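Local coordinates for protein Niban 2 (Homo sapiens, PDB 7CTP) that may suppress apoptosis and may promote melanoma cell invasion in vitro, and carries a PH domain in the part described here, at residues A[21-35]-A[281-294]. Numbering follows the deposited sequence.
Sequences GKILTEFLQFYEDQY and QAKARFEEVLSKVQ
The carbonyl oxygen of Gly21 is gripped by two donors. Thr25 N gives the helix's own backbone bond at 2.9 Å. Arg285 NH1 of the facing helix adds a weak hydrogen bond at 3.3 Å. The other terminal nitrogen, Arg285 NH2, gives a straighter bond to Thr25 OG1 (3.0 Å, 161° at the hydrogen). The hydroxyl lies close to the guanidinium plane. Bends at chi2 and chi3 curl the arginine side chain so that its flat end lies among Gly21, Leu24, Thr25 and Leu28, as a knob in a hole. Leu24 CB covers one face of the guanidinium. With an alanine in place of Arg285 the guanidinium is gone, which would probably leave Thr25 OG1 without this partner across the contact, end the weak bond to Gly21 O and open a gap beside Leu24 and Leu28.

Further along, Tyr31 is a knob among Phe286, Val289, Leu290 and Val293. Phe286 points its edge at one face of the tyrosine, a T-shaped pair with centroids 5.3 Å apart. Leu28 CD2 meets the Phe286 ring at its edge. Val293 CG2 makes a CH-pi contact over the face of Tyr35, 3.9 Å from the ring centroid. The Tyr35 hydroxyl is hydrogen-bonded to Gln297. On the outer side, Lys292 NZ closes a salt bridge to Glu32 OE2 at 2.8 Å, on the syn side but tilted out of the carboxylate plane.

Phe208 of helix 204-218 also packs on Phe27 and Phe286. The two segments run roughly parallel, at 28°, with knobs-into-holes packing that joins helix 10-48 to the long helix 260-337 in a helical bundle.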
ATOM      1  N   GLY A  21      -8.290 -16.450 -17.158  1.00 20.71           N
ATOM      2  CA  GLY A  21      -8.431 -15.603 -18.330  1.00 20.05           C
ATOM      3  C   GLY A  21      -9.764 -14.882 -18.366  1.00 23.10           C
ATOM      4  O   GLY A  21      -9.844 -13.722 -18.781  1.00 24.35           O
ATOM      5  N   LYS A  22     -10.824 -15.553 -17.920  1.00 23.28           N
ATOM      6  CA  LYS A  22     -12.137 -14.917 -17.883  1.00 26.08           C
ATOM      7  C   LYS A  22     -12.174 -13.789 -16.860  1.00 26.18           C
ATOM      8  O   LYS A  22     -12.761 -12.731 -17.118  1.00 20.98           O
ATOM      9  CB  LYS A  22     -13.207 -15.968 -17.599  1.00 26.92           C
ATOM     10  CG  LYS A  22     -13.290 -16.985 -18.731  1.00 32.05           C
ATOM     11  CD  LYS A  22     -14.353 -18.045 -18.511  1.00 40.87           C
ATOM     12  CE  LYS A  22     -14.291 -19.076 -19.636  1.00 36.05           C
ATOM     13  NZ  LYS A  22     -15.220 -20.220 -19.391  1.00 48.85           N
ATOM     14  N   ILE A  23     -11.540 -13.990 -15.697  1.00 20.83           N
ATOM     15  CA  ILE A  23     -11.442 -12.920 -14.702  1.00 22.14           C
ATOM     16  C   ILE A  23     -10.645 -11.747 -15.251  1.00 20.97           C
ATOM     17  O   ILE A  23     -11.027 -10.584 -15.086  1.00 20.12           O
ATOM     18  CB  ILE A  23     -10.818 -13.446 -13.400  1.00 20.20           C
ATOM     19  CG1 ILE A  23     -11.781 -14.387 -12.690  1.00 21.65           C
ATOM     20  CG2 ILE A  23     -10.441 -12.278 -12.474  1.00 21.05           C
ATOM     21  CD1 ILE A  23     -11.082 -15.280 -11.674  1.00 25.48           C
ATOM     22  N   LEU A  24      -9.506 -12.030 -15.888  1.00 18.36           N
ATOM     23  CA  LEU A  24      -8.684 -10.935 -16.389  1.00 20.38           C
ATOM     24  C   LEU A  24      -9.413 -10.147 -17.466  1.00 20.51           C
ATOM     25  O   LEU A  24      -9.319  -8.913 -17.503  1.00 20.59           O
ATOM     26  CB  LEU A  24      -7.357 -11.471 -16.915  1.00 21.51           C
ATOM     27  CG  LEU A  24      -6.480 -12.045 -15.804  1.00 22.05           C
ATOM     28  CD1 LEU A  24      -5.356 -12.870 -16.437  1.00 19.99           C
ATOM     29  CD2 LEU A  24      -5.906 -10.939 -14.917  1.00 22.78           C
ATOM     30  N   THR A  25     -10.147 -10.839 -18.350  1.00 21.10           N
ATOM     31  CA  THR A  25     -10.925 -10.149 -19.382  1.00 22.22           C
ATOM     32  C   THR A  25     -11.927  -9.186 -18.762  1.00 22.41           C
ATOM     33  O   THR A  25     -12.029  -8.023 -19.174  1.00 25.07           O
ATOM     34  CB  THR A  25     -11.642 -11.163 -20.278  1.00 22.85           C
ATOM     35  OG1 THR A  25     -10.675 -11.891 -21.045  1.00 22.26           O
ATOM     36  CG2 THR A  25     -12.629 -10.464 -21.225  1.00 24.25           C
ATOM     37  N   GLU A  26     -12.676  -9.653 -17.759  1.00 21.29           N
ATOM     38  CA  GLU A  26     -13.660  -8.786 -17.121  1.00 21.98           C
ATOM     39  C   GLU A  26     -12.987  -7.616 -16.416  1.00 22.48           C
ATOM     40  O   GLU A  26     -13.434  -6.467 -16.543  1.00 23.17           O
ATOM     41  CB  GLU A  26     -14.536  -9.578 -16.148  1.00 24.15           C
ATOM     42  CG  GLU A  26     -15.786  -8.791 -15.727  1.00 42.27           C
ATOM     43  CD  GLU A  26     -16.616  -9.486 -14.660  1.00 59.47           C
ATOM     44  OE1 GLU A  26     -17.437  -8.791 -14.013  1.00 50.82           O
ATOM     45  OE2 GLU A  26     -16.446 -10.712 -14.470  1.00 38.76           O
ATOM     46  N   PHE A  27     -11.899  -7.881 -15.678  1.00 20.51           N
ATOM     47  CA  PHE A  27     -11.172  -6.785 -15.046  1.00 20.32           C
ATOM     48  C   PHE A  27     -10.687  -5.769 -16.075  1.00 22.06           C
ATOM     49  O   PHE A  27     -10.766  -4.555 -15.855  1.00 20.83           O
ATOM     50  CB  PHE A  27      -9.960  -7.281 -14.252  1.00 17.93           C
ATOM     51  CG  PHE A  27      -9.064  -6.137 -13.832  1.00 20.52           C
ATOM     52  CD1 PHE A  27      -9.417  -5.350 -12.749  1.00 19.23           C
ATOM     53  CD2 PHE A  27      -7.954  -5.774 -14.591  1.00 22.02           C
ATOM     54  CE1 PHE A  27      -8.638  -4.263 -12.384  1.00 21.04           C
ATOM     55  CE2 PHE A  27      -7.173  -4.683 -14.235  1.00 17.33           C
ATOM     56  CZ  PHE A  27      -7.519  -3.924 -13.134  1.00 22.01           C
ATOM     57  N   LEU A  28     -10.102  -6.249 -17.171  1.00 19.25           N
ATOM     58  CA  LEU A  28      -9.488  -5.319 -18.114  1.00 22.21           C
ATOM     59  C   LEU A  28     -10.529  -4.446 -18.809  1.00 20.47           C
ATOM     60  O   LEU A  28     -10.207  -3.334 -19.242  1.00 22.38           O
ATOM     61  CB  LEU A  28      -8.646  -6.101 -19.124  1.00 24.10           C
ATOM     62  CG  LEU A  28      -7.407  -6.702 -18.435  1.00 20.67           C
ATOM     63  CD1 LEU A  28      -6.734  -7.765 -19.333  1.00 24.24           C
ATOM     64  CD2 LEU A  28      -6.429  -5.615 -18.015  1.00 20.85           C
ATOM     65  N   GLN A  29     -11.773  -4.924 -18.922  1.00 20.73           N
ATOM     66  CA  GLN A  29     -12.853  -4.064 -19.411  1.00 25.38           C
ATOM     67  C   GLN A  29     -13.115  -2.916 -18.444  1.00 21.78           C
ATOM     68  O   GLN A  29     -13.263  -1.763 -18.866  1.00 21.02           O
ATOM     69  CB  GLN A  29     -14.129  -4.877 -19.640  1.00 30.05           C
ATOM     70  CG  GLN A  29     -14.006  -5.943 -20.716  1.00 37.72           C
ATOM     71  CD  GLN A  29     -15.251  -6.812 -20.832  1.00 53.70           C
ATOM     72  OE1 GLN A  29     -15.763  -7.335 -19.836  1.00 44.48           O
ATOM     73  NE2 GLN A  29     -15.744  -6.970 -22.053  1.00 46.13           N
ATOM     74  N   PHE A  30     -13.154  -3.203 -17.138  1.00 20.78           N
ATOM     75  CA  PHE A  30     -13.238  -2.122 -16.153  1.00 20.97           C
ATOM     76  C   PHE A  30     -12.046  -1.179 -16.262  1.00 19.89           C
ATOM     77  O   PHE A  30     -12.194   0.046 -16.141  1.00 18.75           O
ATOM     78  CB  PHE A  30     -13.314  -2.691 -14.731  1.00 18.79           C
ATOM     79  CG  PHE A  30     -14.663  -3.241 -14.358  1.00 23.82           C
ATOM     80  CD1 PHE A  30     -15.707  -2.391 -14.024  1.00 31.43           C
ATOM     81  CD2 PHE A  30     -14.877  -4.611 -14.309  1.00 26.48           C
ATOM     82  CE1 PHE A  30     -16.954  -2.905 -13.668  1.00 35.55           C
ATOM     83  CE2 PHE A  30     -16.125  -5.129 -13.953  1.00 30.26           C
ATOM     84  CZ  PHE A  30     -17.158  -4.271 -13.635  1.00 31.42           C
ATOM     85  N   TYR A  31     -10.849  -1.731 -16.479  1.00 20.01           N
ATOM     86  CA  TYR A  31      -9.642  -0.911 -16.528  1.00 19.50           C
ATOM     87  C   TYR A  31      -9.654   0.028 -17.737  1.00 19.95           C
ATOM     88  O   TYR A  31      -9.393   1.232 -17.601  1.00 20.57           O
ATOM     89  CB  TYR A  31      -8.408  -1.815 -16.548  1.00 20.29           C
ATOM     90  CG  TYR A  31      -7.117  -1.063 -16.653  1.00 20.60           C
ATOM     91  CD1 TYR A  31      -6.602  -0.387 -15.561  1.00 18.09           C
ATOM     92  CD2 TYR A  31      -6.422  -1.003 -17.855  1.00 22.38           C
ATOM     93  CE1 TYR A  31      -5.422   0.318 -15.650  1.00 21.56           C
ATOM     94  CE2 TYR A  31      -5.249  -0.297 -17.954  1.00 22.39           C
ATOM     95  CZ  TYR A  31      -4.753   0.358 -16.857  1.00 20.85           C
ATOM     96  OH  TYR A  31      -3.585   1.059 -16.945  1.00 23.60           O
ATOM     97  N   GLU A  32      -9.953  -0.502 -18.928  1.00 19.76           N
ATOM     98  CA  GLU A  32     -10.001   0.351 -20.112  1.00 22.33           C
ATOM     99  C   GLU A  32     -11.076   1.422 -19.975  1.00 21.86           C
ATOM    100  O   GLU A  32     -10.870   2.568 -20.395  1.00 23.39           O
ATOM    101  CB  GLU A  32     -10.224  -0.486 -21.375  1.00 23.46           C
ATOM    102  CG  GLU A  32      -9.008  -1.332 -21.763  1.00 22.83           C
ATOM    103  CD  GLU A  32      -9.112  -1.931 -23.164  1.00 39.51           C
ATOM    104  OE1 GLU A  32      -9.345  -1.168 -24.132  1.00 38.33           O
ATOM    105  OE2 GLU A  32      -8.933  -3.162 -23.291  1.00 33.11           O
ATOM    106  N   ASP A  33     -12.213   1.080 -19.363  1.00 22.55           N
ATOM    107  CA  ASP A  33     -13.243   2.088 -19.112  1.00 25.04           C
ATOM    108  C   ASP A  33     -12.738   3.159 -18.152  1.00 27.42           C
ATOM    109  O   ASP A  33     -12.954   4.357 -18.378  1.00 25.48           O
ATOM    110  CB  ASP A  33     -14.508   1.431 -18.560  1.00 22.54           C
ATOM    111  CG  ASP A  33     -15.361   0.783 -19.634  1.00 33.84           C
ATOM    112  OD1 ASP A  33     -15.096   1.004 -20.837  1.00 41.93           O
ATOM    113  OD2 ASP A  33     -16.298   0.040 -19.272  1.00 34.34           O
ATOM    114  N   GLN A  34     -12.044   2.747 -17.084  1.00 23.49           N
ATOM    115  CA  GLN A  34     -11.568   3.706 -16.087  1.00 22.06           C
ATOM    116  C   GLN A  34     -10.462   4.599 -16.633  1.00 23.05           C
ATOM    117  O   GLN A  34     -10.301   5.725 -16.163  1.00 26.10           O
ATOM    118  CB  GLN A  34     -11.045   2.988 -14.837  1.00 26.67           C
ATOM    119  CG  GLN A  34     -12.111   2.460 -13.873  1.00 28.34           C
ATOM    120  CD  GLN A  34     -13.140   3.511 -13.460  1.00 19.13           C
ATOM    121  OE1 GLN A  34     -12.787   4.578 -12.960  1.00 27.84           O
ATOM    122  NE2 GLN A  34     -14.418   3.207 -13.681  1.00 26.36           N
ATOM    123  N   TYR A  35      -9.674   4.109 -17.595  1.00 21.83           N
ATOM    124  CA  TYR A  35      -8.442   4.802 -17.955  1.00 22.07           C
ATOM    125  C   TYR A  35      -8.723   6.220 -18.437  1.00 23.33           C
ATOM    126  O   TYR A  35      -8.081   7.181 -17.991  1.00 21.05           O
ATOM    127  CB  TYR A  35      -7.678   4.027 -19.024  1.00 19.83           C
ATOM    128  CG  TYR A  35      -6.239   4.480 -19.123  1.00 24.42           C
ATOM    129  CD1 TYR A  35      -5.261   3.942 -18.298  1.00 23.83           C
ATOM    130  CD2 TYR A  35      -5.870   5.487 -20.009  1.00 23.87           C
ATOM    131  CE1 TYR A  35      -3.944   4.368 -18.374  1.00 26.45           C
ATOM    132  CE2 TYR A  35      -4.564   5.925 -20.085  1.00 21.37           C
ATOM    133  CZ  TYR A  35      -3.606   5.357 -19.273  1.00 25.54           C
ATOM    134  OH  TYR A  35      -2.303   5.791 -19.355  1.00 29.81           O
ATOM    135  N   GLN A 281       0.276 -15.167 -15.997  1.00 19.32           N
ATOM    136  CA  GLN A 281      -0.828 -14.903 -16.919  1.00 19.58           C
ATOM    137  C   GLN A 281      -1.321 -13.463 -16.793  1.00 17.90           C
ATOM    138  O   GLN A 281      -1.559 -12.774 -17.804  1.00 19.72           O
ATOM    139  CB  GLN A 281      -1.951 -15.910 -16.656  1.00 19.10           C
ATOM    140  CG  GLN A 281      -2.994 -15.984 -17.753  1.00 19.86           C
ATOM    141  CD  GLN A 281      -3.982 -17.102 -17.518  1.00 19.61           C
ATOM    142  OE1 GLN A 281      -3.690 -18.068 -16.808  1.00 22.78           O
ATOM    143  NE2 GLN A 281      -5.153 -16.987 -18.126  1.00 22.71           N
ATOM    144  N   ALA A 282      -1.476 -12.986 -15.558  1.00 19.59           N
ATOM    145  CA  ALA A 282      -1.933 -11.617 -15.330  1.00 18.25           C
ATOM    146  C   ALA A 282      -0.921 -10.609 -15.859  1.00 21.21           C
ATOM    147  O   ALA A 282      -1.300  -9.572 -16.425  1.00 21.78           O
ATOM    148  CB  ALA A 282      -2.190 -11.398 -13.835  1.00 20.39           C
ATOM    149  N   LYS A 283       0.373 -10.902 -15.696  1.00 18.98           N
ATOM    150  CA  LYS A 283       1.410  -9.997 -16.177  1.00 23.78           C
ATOM    151  C   LYS A 283       1.296  -9.820 -17.682  1.00 23.31           C
ATOM    152  O   LYS A 283       1.288  -8.691 -18.192  1.00 21.74           O
ATOM    153  CB  LYS A 283       2.794 -10.526 -15.793  1.00 18.96           C
ATOM    154  CG  LYS A 283       3.967  -9.614 -16.234  1.00 22.24           C
ATOM    155  CD  LYS A 283       5.289 -10.111 -15.683  1.00 26.66           C
ATOM    156  CE  LYS A 283       6.456  -9.263 -16.194  1.00 39.40           C
ATOM    157  NZ  LYS A 283       7.751  -9.693 -15.585  1.00 59.45           N
ATOM    158  N   ALA A 284       1.166 -10.933 -18.406  1.00 20.81           N
ATOM    159  CA  ALA A 284       1.061 -10.864 -19.862  1.00 24.44           C
ATOM    160  C   ALA A 284      -0.188 -10.097 -20.290  1.00 26.22           C
ATOM    161  O   ALA A 284      -0.122  -9.206 -21.147  1.00 26.18           O
ATOM    162  CB  ALA A 284       1.060 -12.278 -20.455  1.00 20.68           C
ATOM    163  N   ARG A 285      -1.338 -10.417 -19.690  1.00 21.98           N
ATOM    164  CA  ARG A 285      -2.590  -9.792 -20.107  1.00 19.78           C
ATOM    165  C   ARG A 285      -2.601  -8.304 -19.769  1.00 23.56           C
ATOM    166  O   ARG A 285      -3.013  -7.472 -20.591  1.00 22.69           O
ATOM    167  CB  ARG A 285      -3.784 -10.495 -19.465  1.00 22.47           C
ATOM    168  CG  ARG A 285      -4.037 -11.928 -19.954  1.00 25.00           C
ATOM    169  CD  ARG A 285      -4.609 -12.004 -21.375  1.00 27.96           C
ATOM    170  NE  ARG A 285      -5.787 -11.158 -21.575  1.00 25.99           N
ATOM    171  CZ  ARG A 285      -7.042 -11.482 -21.261  1.00 27.87           C
ATOM    172  NH1 ARG A 285      -7.345 -12.663 -20.709  1.00 23.78           N
ATOM    173  NH2 ARG A 285      -8.012 -10.605 -21.510  1.00 28.18           N
ATOM    174  N   PHE A 286      -2.148  -7.944 -18.567  1.00 20.61           N
ATOM    175  CA  PHE A 286      -2.193  -6.540 -18.159  1.00 21.91           C
ATOM    176  C   PHE A 286      -1.224  -5.692 -18.975  1.00 26.54           C
ATOM    177  O   PHE A 286      -1.579  -4.601 -19.444  1.00 24.66           O
ATOM    178  CB  PHE A 286      -1.886  -6.402 -16.671  1.00 18.98           C
ATOM    179  CG  PHE A 286      -1.913  -4.978 -16.198  1.00 20.34           C
ATOM    180  CD1 PHE A 286      -3.109  -4.274 -16.183  1.00 22.58           C
ATOM    181  CD2 PHE A 286      -0.744  -4.330 -15.849  1.00 22.83           C
ATOM    182  CE1 PHE A 286      -3.145  -2.942 -15.787  1.00 22.45           C
ATOM    183  CE2 PHE A 286      -0.767  -3.002 -15.449  1.00 25.09           C
ATOM    184  CZ  PHE A 286      -1.972  -2.310 -15.422  1.00 21.96           C
ATOM    185  N   GLU A 287       0.009  -6.172 -19.154  1.00 22.64           N
ATOM    186  CA  GLU A 287       0.993  -5.370 -19.877  1.00 25.61           C
ATOM    187  C   GLU A 287       0.573  -5.165 -21.328  1.00 27.70           C
ATOM    188  O   GLU A 287       0.871  -4.115 -21.922  1.00 27.26           O
ATOM    189  CB  GLU A 287       2.378  -6.009 -19.766  1.00 25.40           C
ATOM    190  CG  GLU A 287       3.042  -5.715 -18.405  1.00 29.67           C
ATOM    191  CD  GLU A 287       4.338  -6.479 -18.141  1.00 31.91           C
ATOM    192  OE1 GLU A 287       4.879  -6.313 -17.022  1.00 38.78           O
ATOM    193  OE2 GLU A 287       4.809  -7.230 -19.022  1.00 41.25           O
ATOM    194  N   GLU A 288      -0.154  -6.129 -21.900  1.00 22.21           N
ATOM    195  CA  GLU A 288      -0.699  -5.959 -23.243  1.00 26.94           C
ATOM    196  C   GLU A 288      -1.670  -4.786 -23.292  1.00 28.83           C
ATOM    197  O   GLU A 288      -1.584  -3.929 -24.181  1.00 23.91           O
ATOM    198  CB  GLU A 288      -1.384  -7.247 -23.700  1.00 27.42           C
ATOM    199  CG  GLU A 288      -1.991  -7.166 -25.097  1.00 33.60           C
ATOM    200  CD  GLU A 288      -2.718  -8.443 -25.480  1.00 46.88           C
ATOM    201  OE1 GLU A 288      -3.030  -9.250 -24.575  1.00 44.84           O
ATOM    202  OE2 GLU A 288      -2.976  -8.642 -26.688  1.00 48.34           O
ATOM    203  N   VAL A 289      -2.585  -4.717 -22.324  1.00 24.33           N
ATOM    204  CA  VAL A 289      -3.595  -3.661 -22.334  1.00 24.56           C
ATOM    205  C   VAL A 289      -2.968  -2.315 -21.987  1.00 23.05           C
ATOM    206  O   VAL A 289      -3.332  -1.277 -22.566  1.00 26.12           O
ATOM    207  CB  VAL A 289      -4.754  -4.029 -21.387  1.00 22.27           C
ATOM    208  CG1 VAL A 289      -5.705  -2.827 -21.190  1.00 21.03           C
ATOM    209  CG2 VAL A 289      -5.536  -5.207 -21.950  1.00 25.01           C
ATOM    210  N   LEU A 290      -2.007  -2.305 -21.052  1.00 19.42           N
ATOM    211  CA  LEU A 290      -1.338  -1.056 -20.683  1.00 26.19           C
ATOM    212  C   LEU A 290      -0.651  -0.441 -21.890  1.00 26.88           C
ATOM    213  O   LEU A 290      -0.764   0.764 -22.131  1.00 26.59           O
ATOM    214  CB  LEU A 290      -0.335  -1.300 -19.550  1.00 26.62           C
ATOM    215  CG  LEU A 290       0.464  -0.096 -19.047  1.00 30.92           C
ATOM    216  CD1 LEU A 290      -0.477   1.001 -18.556  1.00 28.26           C
ATOM    217  CD2 LEU A 290       1.439  -0.520 -17.947  1.00 33.97           C
ATOM    218  N   SER A 291       0.021  -1.270 -22.688  1.00 23.70           N
ATOM    219  CA  SER A 291       0.627  -0.796 -23.929  1.00 27.53           C
ATOM    220  C   SER A 291      -0.427  -0.261 -24.890  1.00 28.75           C
ATOM    221  O   SER A 291      -0.211   0.761 -25.559  1.00 29.50           O
ATOM    222  CB  SER A 291       1.425  -1.923 -24.581  1.00 29.64           C
ATOM    223  OG  SER A 291       1.971  -1.505 -25.822  1.00 39.36           O
ATOM    224  N   LYS A 292      -1.582  -0.923 -24.963  1.00 24.65           N
ATOM    225  CA  LYS A 292      -2.629  -0.479 -25.875  1.00 25.70           C
ATOM    226  C   LYS A 292      -3.200   0.866 -25.451  1.00 33.39           C
ATOM    227  O   LYS A 292      -3.442   1.735 -26.302  1.00 33.54           O
ATOM    228  CB  LYS A 292      -3.731  -1.532 -25.972  1.00 27.99           C
ATOM    229  CG  LYS A 292      -4.956  -1.081 -26.767  1.00 34.63           C
ATOM    230  CD  LYS A 292      -5.949  -2.225 -26.929  1.00 45.70           C
ATOM    231  CE  LYS A 292      -6.798  -2.394 -25.679  1.00 46.66           C
ATOM    232  NZ  LYS A 292      -7.763  -3.532 -25.776  1.00 51.74           N
ATOM    233  N   VAL A 293      -3.433   1.068 -24.149  1.00 25.02           N
ATOM    234  CA  VAL A 293      -3.997   2.346 -23.725  1.00 27.55           C
ATOM    235  C   VAL A 293      -2.969   3.464 -23.873  1.00 27.49           C
ATOM    236  O   VAL A 293      -3.320   4.595 -24.231  1.00 31.07           O
ATOM    237  CB  VAL A 293      -4.567   2.271 -22.293  1.00 26.77           C
ATOM    238  CG1 VAL A 293      -5.713   1.279 -22.236  1.00 26.40           C
ATOM    239  CG2 VAL A 293      -3.499   1.933 -21.260  1.00 28.97           C
ATOM    240  N   GLN A 294      -1.688   3.170 -23.630  1.00 27.14           N
ATOM    241  CA  GLN A 294      -0.666   4.209 -23.749  1.00 30.24           C
ATOM    242  C   GLN A 294      -0.517   4.674 -25.192  1.00 32.16           C
ATOM    243  O   GLN A 294      -0.157   5.833 -25.434  1.00 34.53           O
ATOM    244  CB  GLN A 294       0.679   3.717 -23.210  1.00 31.58           C
ATOM    245  CG  GLN A 294       0.741   3.583 -21.682  1.00 30.30           C
ATOM    246  CD  GLN A 294       1.957   2.810 -21.201  1.00 32.03           C
ATOM    247  OE1 GLN A 294       2.595   2.083 -21.964  1.00 32.63           O
ATOM    248  NE2 GLN A 294       2.277   2.957 -19.922  1.00 33.24           N
TER